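Local atomic coordinates of precorrin-8x Methyl Mutase (Thermus thermophilus, PDB entry 1V9C), a protein that probably catalyses the methyl migration that rearranges precorrin-8X to hydrogenobyrinate, a step in adenosylcobalamin biosynthesis. Residues S26-W30 with V56-L60. Residues are numbered along the deposited sequence; the frame is centred on the assembly and turned at random.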
# COMPACT_ATOMS: atom_id res chain seq x y z
N SER B 26 9.79 -22.60 4.83
CA SER B 26 10.72 -23.33 3.97
C SER B 26 11.73 -22.37 3.36
O SER B 26 11.65 -21.16 3.57
CB SER B 26 9.96 -24.04 2.85
OG SER B 26 9.76 -23.19 1.73
N PRO B 27 12.70 -22.91 2.60
CA PRO B 27 13.71 -22.06 1.97
C PRO B 27 13.12 -21.14 0.90
O PRO B 27 13.62 -20.04 0.68
CB PRO B 27 14.68 -23.08 1.38
CG PRO B 27 14.59 -24.23 2.35
CD PRO B 27 13.10 -24.32 2.55
N LEU B 28 12.07 -21.60 0.24
CA LEU B 28 11.42 -20.82 -0.80
C LEU B 28 10.37 -19.88 -0.24
O LEU B 28 10.07 -18.85 -0.83
CB LEU B 28 10.73 -21.72 -1.81
CG LEU B 28 11.60 -22.44 -2.83
CD1 LEU B 28 10.71 -23.37 -3.63
CD2 LEU B 28 12.31 -21.44 -3.73
N GLU B 29 9.81 -20.25 0.90
CA GLU B 29 8.77 -19.45 1.52
C GLU B 29 9.32 -18.25 2.28
O GLU B 29 8.71 -17.18 2.28
CB GLU B 29 7.95 -20.31 2.47
CG GLU B 29 7.12 -21.39 1.80
CD GLU B 29 6.56 -22.39 2.80
OE1 GLU B 29 5.77 -23.28 2.39
OE2 GLU B 29 6.92 -22.30 3.99
N TRP B 30 10.45 -18.43 2.94
CA TRP B 30 11.02 -17.36 3.73
C TRP B 30 11.23 -16.03 3.01
O TRP B 30 10.78 -15.00 3.49
CB TRP B 30 12.34 -17.79 4.38
CG TRP B 30 12.88 -16.73 5.33
CD1 TRP B 30 14.12 -16.13 5.28
CD2 TRP B 30 12.17 -16.08 6.39
NE1 TRP B 30 14.21 -15.14 6.24
CE2 TRP B 30 13.03 -15.09 6.93
CE3 TRP B 30 10.89 -16.24 6.94
CZ2 TRP B 30 12.64 -14.26 8.00
CZ3 TRP B 30 10.51 -15.40 8.00
CH2 TRP B 30 11.38 -14.43 8.52
N VAL B 56 4.74 -21.37 -3.69
CA VAL B 56 5.86 -20.62 -4.23
C VAL B 56 6.33 -21.13 -5.60
O VAL B 56 6.48 -20.34 -6.55
CB VAL B 56 7.05 -20.62 -3.26
CG1 VAL B 56 8.15 -19.71 -3.79
CG2 VAL B 56 6.59 -20.14 -1.91
N GLU B 57 6.57 -22.44 -5.69
CA GLU B 57 7.01 -23.04 -6.95
C GLU B 57 5.97 -22.78 -8.03
O GLU B 57 6.30 -22.54 -9.19
CB GLU B 57 7.24 -24.55 -6.80
CG GLU B 57 8.17 -24.94 -5.66
CD GLU B 57 7.41 -25.27 -4.38
OE1 GLU B 57 6.57 -24.44 -3.96
OE2 GLU B 57 7.65 -26.35 -3.80
N ALA B 58 4.70 -22.83 -7.64
CA ALA B 58 3.63 -22.57 -8.60
C ALA B 58 3.74 -21.11 -9.06
O ALA B 58 3.44 -20.79 -10.21
CB ALA B 58 2.28 -22.82 -7.95
N GLY B 59 4.19 -20.25 -8.16
CA GLY B 59 4.33 -18.84 -8.49
C GLY B 59 5.50 -18.56 -9.42
O GLY B 59 5.35 -17.83 -10.39
N LEU B 60 6.65 -19.14 -9.13
CA LEU B 60 7.83 -18.93 -9.97
C LEU B 60 7.56 -19.41 -11.39
O LEU B 60 7.83 -18.71 -12.38
CB LEU B 60 9.04 -19.68 -9.41
CG LEU B 60 9.31 -19.55 -7.91
CD1 LEU B 60 10.72 -19.99 -7.62
CD2 LEU B 60 9.12 -18.11 -7.47
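An ST motif in the turn leading into helix 30-40 presents L28 to the first turns of helix 55-65. S26 OG accepts from E29 N at 3.1 Å and, weakly, from L28 N at 3.2 Å. E29 returns the bond, its OE2 taking S26 N at 3.0 Å, and W30 N reaches S26 O at 3.0 Å, so the chain is wound helically through P27, L28 and E29. L28 lies on the side of this turn facing V56, with their CA atoms 6.5 Å apart. The contact is van der Waals packing burying 198 Å². V56 CG1 sits 3.6 Å from L28 O and 3.8 Å from L28 CB, while L28 CD1 rests 3.6 Å from E57 CG, on the aliphatic part of the glutamate. In this doubly wound alpha/beta fold, helix 55-65 follows strand 49-51, the antiparallel edge strand, and leads, past three strands, to 69-71, next to the opposite edge. V56 and L60 also pack on L200 and L203 of helix 190-205, and F51 of strand 49-51 touches both V56 and E29. One helical turn beyond V56, L60 CD1 is 4.4 Å from L28 CD2, a looser apolar approach. E29 adds its methylene stem, CG lying 4.0 Å from V56 CG2. At the far end of the turn, W30 stacks on H23 and its NE1 is hydrogen-bonded to D17 OD1, tying the turn to helix 6-20.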